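Local coordinates for protein enoyl-CoA hydratase/isomerase (Pseudomonas aeruginosa, PDB 3LAO) that probably catalyses, as a homotrimer, the addition of water to the side-chain double bond of a steroid enoyl-CoA thioester, at residues 57-62 / 202-207; 120-125 / 152-157; 127-132 / 186-191; 131-136 / 194-199. All coordinates share one frame; numbering follows the deposited sequence.

Contact 1. Residues 57-62 / 202-207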
# COMPACT_ATOMS: atom_id res chain seq x y z
N SER B 57 -26.17 -11.53 12.27
CA SER B 57 -24.80 -11.96 12.18
C SER B 57 -24.00 -10.67 12.05
O SER B 57 -24.35 -9.80 11.26
CB SER B 57 -24.60 -12.87 10.98
OG SER B 57 -25.43 -14.03 11.08
N ARG B 58 -22.98 -10.54 12.86
CA ARG B 58 -22.18 -9.34 12.86
C ARG B 58 -20.82 -9.61 12.32
O ARG B 58 -20.11 -8.68 11.95
CB ARG B 58 -22.05 -8.77 14.26
CG ARG B 58 -23.31 -8.12 14.72
CD ARG B 58 -23.19 -7.75 16.19
NE ARG B 58 -24.44 -7.27 16.77
CZ ARG B 58 -24.50 -6.31 17.69
NH1 ARG B 58 -23.38 -5.72 18.11
NH2 ARG B 58 -25.67 -5.94 18.19
N CYS B 59 -20.45 -10.87 12.27
CA CYS B 59 -19.18 -11.24 11.69
C CYS B 59 -19.24 -12.71 11.22
O CYS B 59 -19.88 -13.58 11.82
CB CYS B 59 -18.10 -11.05 12.73
SG CYS B 59 -16.39 -11.14 12.12
N ALA B 60 -18.58 -12.99 10.11
CA ALA B 60 -18.55 -14.33 9.59
C ALA B 60 -17.16 -14.92 9.86
O ALA B 60 -16.15 -14.21 9.74
CB ALA B 60 -18.83 -14.27 8.11
N VAL B 61 -17.08 -16.19 10.24
CA VAL B 61 -15.78 -16.85 10.31
C VAL B 61 -15.68 -17.98 9.29
O VAL B 61 -16.44 -18.97 9.35
CB VAL B 61 -15.53 -17.43 11.70
CG1 VAL B 61 -14.16 -18.05 11.74
CG2 VAL B 61 -15.70 -16.33 12.76
N LEU B 62 -14.79 -17.82 8.33
CA LEU B 62 -14.54 -18.85 7.34
C LEU B 62 -13.39 -19.73 7.79
O LEU B 62 -12.33 -19.23 8.05
CB LEU B 62 -14.19 -18.25 5.99
CG LEU B 62 -13.74 -19.19 4.87
CD1 LEU B 62 -14.83 -20.17 4.38
CD2 LEU B 62 -13.33 -18.31 3.73
N GLU B 202 -11.95 -15.42 18.66
CA GLU B 202 -11.76 -14.28 19.54
C GLU B 202 -11.79 -12.93 18.77
O GLU B 202 -12.40 -11.96 19.23
CB GLU B 202 -10.43 -14.42 20.28
CG GLU B 202 -10.13 -15.81 20.75
CD GLU B 202 -8.94 -15.86 21.71
OE1 GLU B 202 -8.45 -14.78 22.11
OE2 GLU B 202 -8.49 -16.98 22.06
N TYR B 203 -11.13 -12.87 17.61
CA TYR B 203 -11.13 -11.66 16.79
C TYR B 203 -12.52 -11.30 16.32
O TYR B 203 -12.86 -10.13 16.23
CB TYR B 203 -10.24 -11.80 15.53
CG TYR B 203 -8.77 -11.54 15.77
CD1 TYR B 203 -8.28 -10.23 15.92
CD2 TYR B 203 -7.86 -12.61 15.85
CE1 TYR B 203 -6.92 -9.99 16.15
CE2 TYR B 203 -6.47 -12.36 16.06
CZ TYR B 203 -6.02 -11.05 16.22
OH TYR B 203 -4.69 -10.81 16.44
N ALA B 204 -13.29 -12.32 15.97
CA ALA B 204 -14.63 -12.14 15.43
C ALA B 204 -15.57 -11.71 16.53
O ALA B 204 -16.43 -10.87 16.31
CB ALA B 204 -15.14 -13.43 14.80
N GLU B 205 -15.44 -12.31 17.71
CA GLU B 205 -16.16 -11.81 18.89
C GLU B 205 -15.84 -10.33 19.17
O GLU B 205 -16.74 -9.53 19.47
CB GLU B 205 -15.95 -12.69 20.12
CG GLU B 205 -17.06 -13.76 20.28
CD GLU B 205 -16.52 -15.16 20.64
OE1 GLU B 205 -15.33 -15.28 21.04
OE2 GLU B 205 -17.29 -16.14 20.52
N ARG B 206 -14.58 -9.95 19.01
CA ARG B 206 -14.23 -8.56 19.21
C ARG B 206 -14.91 -7.58 18.20
O ARG B 206 -15.34 -6.50 18.60
CB ARG B 206 -12.71 -8.39 19.26
CG ARG B 206 -12.27 -7.20 20.09
CD ARG B 206 -12.01 -7.61 21.52
NE ARG B 206 -10.67 -7.26 21.98
CZ ARG B 206 -9.53 -7.78 21.50
NH1 ARG B 206 -9.55 -8.67 20.50
NH2 ARG B 206 -8.37 -7.39 22.01
N ILE B 207 -15.00 -7.96 16.93
CA ILE B 207 -15.62 -7.15 15.89
C ILE B 207 -17.12 -7.15 16.15
O ILE B 207 -17.82 -6.15 15.91
CB ILE B 207 -15.35 -7.76 14.47
CG1 ILE B 207 -13.88 -7.59 14.05
CG2 ILE B 207 -16.31 -7.24 13.39
CD1 ILE B 207 -13.50 -8.44 12.77
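Cys59 and Val61 meet Ala204 and Ile207 without any flat group between them; the nearest ring, that of Tyr203, leads away from the strand, and its OH is hydrogen-bonded to Glu189. The contact is thus one of rounded aliphatic groups and a sulfur atom. Ala204 supplies its central point, its CB lying 3.6 Å from Val61 CG2 and 3.7 Å from Cys59 SG. The thiol is placed there by a chi1 of -169°, with SG anti to the backbone N, and it also lies 4.0 Å from Ile207 CD1, one helical turn further on. Strand 59-62 and helix 202-207 run nearly antiparallel, at 167°, with their axes 8.4 Å apart at closest approach. As in any extended strand, alternate residues, Cys59 and Val61, face the helix, while Ala60 points to the other side of the sheet. A residue as small as alanine suits this spacing, since its methyl fits beneath two strand side chains. Just before the strand begins, Arg58 NH1 is hydrogen-bonded to the backbone O of Ala208. With four buried side chains and no polar bond between the segments, the helix is held against the sheet by dispersion and the exclusion of water, and the cysteine serves here as an apolar filler.

Contact 2. Residues 120-125 / 152-157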
# COMPACT_ATOMS: atom_id res chain seq x y z
N GLY B 120 -6.77 -20.44 -2.39
CA GLY B 120 -6.94 -20.23 -0.96
C GLY B 120 -6.25 -18.97 -0.48
O GLY B 120 -6.79 -18.25 0.36
N ILE B 121 -5.07 -18.70 -1.01
CA ILE B 121 -4.41 -17.42 -0.81
C ILE B 121 -5.36 -16.26 -1.08
O ILE B 121 -5.59 -15.41 -0.22
CB ILE B 121 -3.17 -17.27 -1.71
CG1 ILE B 121 -2.11 -18.32 -1.34
CG2 ILE B 121 -2.59 -15.87 -1.60
CD1 ILE B 121 -0.89 -18.30 -2.23
N GLU B 122 -5.91 -16.22 -2.29
CA GLU B 122 -6.77 -15.12 -2.71
C GLU B 122 -8.00 -15.07 -1.84
O GLU B 122 -8.53 -14.01 -1.55
CB GLU B 122 -7.15 -15.26 -4.18
CG GLU B 122 -6.82 -13.99 -5.03
CD GLU B 122 -7.93 -12.88 -4.94
OE1 GLU B 122 -7.84 -12.00 -4.05
OE2 GLU B 122 -8.88 -12.89 -5.77
N LEU B 123 -8.44 -16.24 -1.40
CA LEU B 123 -9.63 -16.32 -0.60
C LEU B 123 -9.29 -15.68 0.74
O LEU B 123 -10.06 -14.89 1.29
CB LEU B 123 -10.01 -17.77 -0.42
CG LEU B 123 -11.35 -18.13 0.19
CD1 LEU B 123 -12.47 -17.42 -0.56
CD2 LEU B 123 -11.50 -19.64 0.13
N MSE B 124 -8.10 -15.98 1.22
CA MSE B 124 -7.63 -15.42 2.47
C MSE B 124 -7.45 -13.90 2.45
O MSE B 124 -7.71 -13.23 3.44
CB MSE B 124 -6.32 -16.08 2.83
CG MSE B 124 -5.88 -15.79 4.21
SE MSE B 124 -4.14 -16.55 4.49
CE MSE B 124 -3.09 -15.41 3.31
N LEU B 125 -7.01 -13.35 1.32
CA LEU B 125 -6.74 -11.91 1.25
C LEU B 125 -8.01 -11.09 1.04
O LEU B 125 -7.96 -9.88 1.02
CB LEU B 125 -5.78 -11.58 0.11
CG LEU B 125 -4.40 -12.21 0.19
CD1 LEU B 125 -3.65 -12.04 -1.14
CD2 LEU B 125 -3.65 -11.58 1.36
N GLY B 152 -7.60 -16.59 -9.38
CA GLY B 152 -6.39 -16.14 -10.03
C GLY B 152 -5.76 -15.02 -9.24
O GLY B 152 -6.40 -14.41 -8.38
N SER B 153 -4.49 -14.73 -9.53
CA SER B 153 -3.74 -13.71 -8.79
C SER B 153 -4.35 -12.30 -8.86
O SER B 153 -4.93 -11.89 -9.87
CB SER B 153 -2.28 -13.67 -9.23
OG SER B 153 -1.62 -12.54 -8.68
N THR B 154 -4.17 -11.55 -7.79
CA THR B 154 -4.89 -10.32 -7.63
C THR B 154 -3.97 -9.18 -7.34
O THR B 154 -2.77 -9.36 -7.22
CB THR B 154 -5.84 -10.42 -6.44
OG1 THR B 154 -5.42 -11.51 -5.60
CG2 THR B 154 -7.26 -10.65 -6.94
N VAL B 155 -4.55 -8.00 -7.19
CA VAL B 155 -3.84 -6.83 -6.73
C VAL B 155 -3.66 -6.83 -5.22
O VAL B 155 -2.82 -6.08 -4.68
CB VAL B 155 -4.62 -5.60 -7.07
CG1 VAL B 155 -3.68 -4.51 -7.58
CG2 VAL B 155 -5.67 -5.98 -8.09
N ARG B 156 -4.46 -7.66 -4.54
CA ARG B 156 -4.44 -7.71 -3.08
C ARG B 156 -3.06 -8.14 -2.60
O ARG B 156 -2.50 -7.55 -1.66
CB ARG B 156 -5.55 -8.61 -2.54
CG ARG B 156 -6.91 -8.14 -3.04
CD ARG B 156 -8.04 -8.33 -2.03
NE ARG B 156 -9.31 -7.87 -2.61
CZ ARG B 156 -10.26 -8.66 -3.11
NH1 ARG B 156 -10.14 -10.00 -3.08
NH2 ARG B 156 -11.34 -8.09 -3.65
N PHE B 157 -2.51 -9.16 -3.25
CA PHE B 157 -1.19 -9.64 -2.89
C PHE B 157 -0.14 -8.47 -2.93
O PHE B 157 0.52 -8.20 -1.92
CB PHE B 157 -0.82 -10.81 -3.79
CG PHE B 157 0.22 -11.73 -3.21
CD1 PHE B 157 1.19 -11.25 -2.34
CD2 PHE B 157 0.25 -13.07 -3.56
CE1 PHE B 157 2.15 -12.08 -1.83
CE2 PHE B 157 1.22 -13.91 -3.06
CZ PHE B 157 2.18 -13.40 -2.19
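Glu122 OE1 is approached by two groups at once. Arg156 NH1 stands 3.2 Å away in a salt bridge whose hydrogen bond is weak, with an N-H...O angle of 121°, and Thr154 OG1 lies 2.9 Å from the same OE1. Glutamate and threonine reach toward each other tip to tip, whereas the glutamate and arginine side chains cross at about a right angle, their carboxylate and guanidinium planes 36° apart. A bend at chi2 (-84°) turns the glutamate's CD out of the extended course. The arginine is anchored chiefly by others: its NE pairs with Asp227, and NH1 and NH2 donate to the backbone O atoms of Trp97 and Gly98. Its methylene CD rests 3.4 Å from Leu125 O. Beside this polar cluster is an oily one, in which Leu125 CD1 packs 4.1 Å from Phe157 CB and Ile121 CG2 lies 4.4 Å from Phe157 CD2. Branched aliphatic residues on one helical flank fill the space next to the ring, and Phe176 adds to the same cluster. Nearby, Ser153 O accepts a hydrogen bond from Ser221 of a neighbouring subunit. The arrangement belongs to the crotonase fold, in whose relatives the helix equivalent to 119-125 begins beside the oxyanion hole.

Contact 3. Residues 127-132 / 186-191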
# COMPACT_ATOMS: atom_id res chain seq x y z
N ALA B 127 -10.39 -11.37 3.11
CA ALA B 127 -10.93 -11.26 4.46
C ALA B 127 -10.34 -10.05 5.21
O ALA B 127 -9.40 -9.41 4.75
CB ALA B 127 -10.64 -12.53 5.21
N ASP B 128 -10.89 -9.73 6.37
CA ASP B 128 -10.41 -8.61 7.17
C ASP B 128 -9.41 -8.99 8.25
O ASP B 128 -8.63 -8.18 8.68
CB ASP B 128 -11.60 -7.96 7.78
CG ASP B 128 -12.61 -7.60 6.74
OD1 ASP B 128 -12.16 -7.06 5.70
OD2 ASP B 128 -13.81 -7.89 6.92
N ILE B 129 -9.48 -10.23 8.69
CA ILE B 129 -8.55 -10.80 9.65
C ILE B 129 -8.28 -12.21 9.19
O ILE B 129 -9.22 -12.98 8.84
CB ILE B 129 -9.16 -10.94 11.03
CG1 ILE B 129 -9.74 -9.59 11.52
CG2 ILE B 129 -8.13 -11.58 11.98
CD1 ILE B 129 -8.75 -8.51 11.75
N ALA B 130 -6.99 -12.54 9.16
CA ALA B 130 -6.52 -13.84 8.73
C ALA B 130 -5.58 -14.42 9.75
O ALA B 130 -4.55 -13.83 10.07
CB ALA B 130 -5.83 -13.73 7.31
N VAL B 131 -5.94 -15.57 10.27
CA VAL B 131 -5.10 -16.30 11.19
C VAL B 131 -4.67 -17.66 10.64
O VAL B 131 -5.51 -18.44 10.20
CB VAL B 131 -5.85 -16.51 12.50
CG1 VAL B 131 -5.06 -17.41 13.44
CG2 VAL B 131 -6.12 -15.16 13.15
N ALA B 132 -3.38 -17.95 10.70
CA ALA B 132 -2.83 -19.20 10.20
C ALA B 132 -2.05 -19.98 11.26
O ALA B 132 -1.37 -19.39 12.11
CB ALA B 132 -1.93 -18.93 8.98
N LEU B 186 0.13 -10.64 4.95
CA LEU B 186 -1.04 -11.35 4.43
C LEU B 186 -1.86 -11.93 5.59
O LEU B 186 -3.03 -12.24 5.45
CB LEU B 186 -0.62 -12.43 3.44
CG LEU B 186 0.40 -12.09 2.35
CD1 LEU B 186 0.82 -13.34 1.63
CD2 LEU B 186 -0.11 -11.10 1.35
N LEU B 187 -1.25 -12.07 6.75
CA LEU B 187 -1.91 -12.69 7.89
C LEU B 187 -1.97 -11.65 8.93
O LEU B 187 -1.16 -10.73 8.90
CB LEU B 187 -1.05 -13.80 8.48
CG LEU B 187 -1.00 -14.90 7.45
CD1 LEU B 187 -0.14 -16.07 7.92
CD2 LEU B 187 -2.43 -15.32 7.27
N THR B 188 -2.89 -11.80 9.87
CA THR B 188 -2.96 -10.90 10.98
C THR B 188 -2.09 -11.49 12.04
O THR B 188 -1.40 -10.77 12.76
CB THR B 188 -4.42 -10.81 11.50
OG1 THR B 188 -5.34 -10.71 10.41
CG2 THR B 188 -4.60 -9.63 12.45
N GLU B 189 -2.13 -12.81 12.15
CA GLU B 189 -1.43 -13.49 13.23
C GLU B 189 -1.06 -14.94 12.90
O GLU B 189 -1.80 -15.64 12.21
CB GLU B 189 -2.29 -13.47 14.50
CG GLU B 189 -1.51 -13.79 15.77
CD GLU B 189 -2.36 -13.65 17.04
OE1 GLU B 189 -3.23 -12.76 17.08
OE2 GLU B 189 -2.17 -14.44 17.99
N VAL B 190 0.08 -15.39 13.42
CA VAL B 190 0.45 -16.79 13.31
C VAL B 190 0.37 -17.46 14.66
O VAL B 190 0.88 -16.92 15.64
CB VAL B 190 1.84 -16.95 12.79
CG1 VAL B 190 2.22 -18.37 12.93
CG2 VAL B 190 1.89 -16.53 11.32
N VAL B 191 -0.29 -18.63 14.72
CA VAL B 191 -0.50 -19.33 16.01
C VAL B 191 -0.16 -20.81 15.96
O VAL B 191 -0.00 -21.38 14.88
CB VAL B 191 -1.94 -19.16 16.56
CG1 VAL B 191 -2.26 -17.70 16.78
CG2 VAL B 191 -2.97 -19.81 15.63
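Ala130 and Thr188 exchange two hydrogen bonds: Ala130 N donates to the threonine OG1 at 2.8 Å (164°), and Thr188 N returns a bond to Ala130 O at 2.6 Å. The hydroxyl thus takes the place a backbone carbonyl would hold in a regular sheet, which suits threonine to this strand entrance. A chi1 of -44°, with OG1 anti to the carbonyl carbon, brings the oxygen there. Glu189 N adds a weak bond to the same Ala130 O. Beyond it the pairing becomes ordinary parallel sheet, with Ala132 N bonded to Glu189 O at 3.2 Å and Val191 N to Ala132 O at 2.9 Å. On one face, Leu187 spreads its two methyls over the alanines: CD1 is 3.5 Å from Ala132 CB and CD2 3.8 Å from Ala130 CB. Small residues leave room for that branched tip, which Met124 of helix 119-125 covers further. On the face of Glu189, Val131 CG1 meets Val191 CG2 at 3.9 Å, the two side chains crossing at about a right angle.

In the outer shell, Thr188 OG1 is hydrogen-bonded to Thr164 OG1 of a neighbouring subunit, and Glu189 OE1 to Tyr203. Strand 189-191, outermost in the sheet within this chain, is held by backbone bonds along the edge that faces strand 129-133, while the hydroxyl of Thr188, just ahead of it, joins sheet pairing directly to the trimer interface.

Contact 4. Residues 131-136 / 194-199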
# COMPACT_ATOMS: atom_id res chain seq x y z
N VAL B 131 -5.94 -15.57 10.27
CA VAL B 131 -5.10 -16.30 11.19
C VAL B 131 -4.67 -17.66 10.64
O VAL B 131 -5.51 -18.44 10.20
CB VAL B 131 -5.85 -16.51 12.50
CG1 VAL B 131 -5.06 -17.41 13.44
CG2 VAL B 131 -6.12 -15.16 13.15
N ALA B 132 -3.38 -17.95 10.70
CA ALA B 132 -2.83 -19.20 10.20
C ALA B 132 -2.05 -19.98 11.26
O ALA B 132 -1.37 -19.39 12.11
CB ALA B 132 -1.93 -18.93 8.98
N ALA B 133 -2.15 -21.29 11.18
CA ALA B 133 -1.35 -22.22 11.98
C ALA B 133 0.09 -22.12 11.52
O ALA B 133 0.36 -22.05 10.32
CB ALA B 133 -1.87 -23.65 11.77
N ARG B 134 1.01 -22.07 12.47
CA ARG B 134 2.43 -22.20 12.16
C ARG B 134 2.64 -23.41 11.27
O ARG B 134 2.07 -24.48 11.51
CB ARG B 134 3.21 -22.37 13.45
CG ARG B 134 4.69 -22.55 13.28
CD ARG B 134 5.41 -21.96 14.50
NE ARG B 134 5.45 -20.50 14.42
CZ ARG B 134 4.86 -19.68 15.30
NH1 ARG B 134 4.18 -20.16 16.34
NH2 ARG B 134 4.98 -18.36 15.12
N GLY B 135 3.43 -23.25 10.21
CA GLY B 135 3.66 -24.38 9.32
C GLY B 135 2.65 -24.54 8.20
O GLY B 135 2.74 -25.47 7.41
N THR B 136 1.68 -23.64 8.11
CA THR B 136 0.78 -23.65 6.98
C THR B 136 1.61 -23.30 5.74
O THR B 136 2.53 -22.50 5.83
CB THR B 136 -0.34 -22.63 7.17
OG1 THR B 136 -1.11 -22.99 8.33
CG2 THR B 136 -1.21 -22.53 5.92
N GLY B 194 -3.64 -26.03 15.54
CA GLY B 194 -4.79 -26.35 16.38
C GLY B 194 -5.47 -25.18 17.08
O GLY B 194 -6.55 -25.34 17.65
N GLU B 195 -4.84 -24.01 17.03
CA GLU B 195 -5.34 -22.83 17.72
C GLU B 195 -5.89 -21.79 16.76
O GLU B 195 -6.35 -20.73 17.19
CB GLU B 195 -4.23 -22.19 18.57
CG GLU B 195 -4.05 -22.83 19.92
CD GLU B 195 -5.40 -23.09 20.59
OE1 GLU B 195 -5.74 -24.28 20.76
OE2 GLU B 195 -6.13 -22.10 20.92
N GLU B 196 -5.85 -22.06 15.47
CA GLU B 196 -6.19 -21.01 14.54
C GLU B 196 -7.68 -20.65 14.60
O GLU B 196 -8.05 -19.48 14.47
CB GLU B 196 -5.67 -21.28 13.11
CG GLU B 196 -6.34 -22.44 12.39
CD GLU B 196 -5.91 -23.85 12.89
OE1 GLU B 196 -4.93 -23.98 13.68
OE2 GLU B 196 -6.57 -24.84 12.47
N LEU B 197 -8.55 -21.62 14.82
CA LEU B 197 -9.96 -21.29 14.80
C LEU B 197 -10.34 -20.61 16.10
O LEU B 197 -11.11 -19.65 16.09
CB LEU B 197 -10.84 -22.50 14.54
CG LEU B 197 -12.34 -22.21 14.52
CD1 LEU B 197 -12.80 -21.13 13.51
CD2 LEU B 197 -13.07 -23.52 14.31
N ALA B 198 -9.79 -21.08 17.23
CA ALA B 198 -10.11 -20.45 18.51
C ALA B 198 -9.72 -18.98 18.47
O ALA B 198 -10.41 -18.10 19.02
CB ALA B 198 -9.41 -21.12 19.63
N ARG B 199 -8.61 -18.71 17.81
CA ARG B 199 -8.06 -17.37 17.72
C ARG B 199 -8.88 -16.51 16.77
O ARG B 199 -9.26 -15.39 17.10
CB ARG B 199 -6.63 -17.43 17.27
CG ARG B 199 -5.94 -16.12 17.44
CD ARG B 199 -6.09 -15.63 18.88
NE ARG B 199 -5.76 -14.22 18.94
CZ ARG B 199 -5.51 -13.56 20.06
NH1 ARG B 199 -5.55 -14.20 21.23
NH2 ARG B 199 -5.22 -12.25 20.01
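The C-terminal end of strand 129-133 and the first turn of helix 196-209 meet here, where a helix packs on the main sheet of the crotonase fold. Val131 points toward the helix, and its CG1 lies 3.8 Å from the backbone Glu196 O and 3.9 Å from Glu196 CB. The same CG1 is 4.1 Å from Arg199 CB, about one turn later. Arg199 joins through its CB alone, and its guanidinium leads off to a salt bridge with Glu202. Glu196 has its CG in the crowded position between backbone N and carbonyl carbon (chi1 68°), and a bend at chi2 turns CD aside. Its OE1 comes to lie 3.6 Å from Ala133 CB and takes a weak bond from Gly194 N. Alanine lets the carboxylate lie close over the strand end. Beyond it the chain reverses in a type II turn from Ala133 to Thr136, in which Ala133 O is gripped twice, by Thr136 N at 3.0 Å and by Thr136 OG1 at 2.6 Å. Gly135 takes the positive phi (88°) that the third position of such a turn requires. Between strand and helix the contact is van der Waals packing of methyl groups on methylenes and on two glutamate oxygens, one backbone and one carboxylate. No polar bond links the two segments; those of Ala133 O close the turn.

From the N terminus, residues 57-62 open the widest loop, which closes last, when helix 196-209 returns at 202-207 in contact 1; the other three contacts fall within its span. Residues 120-125 then open contact 2, closed at 152-157. Before that closure, strand 129-133 starts both contact 3 and contact 4, so contact 2 crosses each of them. Contact 3 closes at 186-191 and contact 4 soon after at 194-199, the two sharing Val131 and Ala132. Contacts 1 and 4 hold one helix against the main sheet, contact 3 adds that sheet's last strand, and contact 2 joins helix 119-125 to the start of helix 156-161, with Met124 touching Leu187 of contact 3.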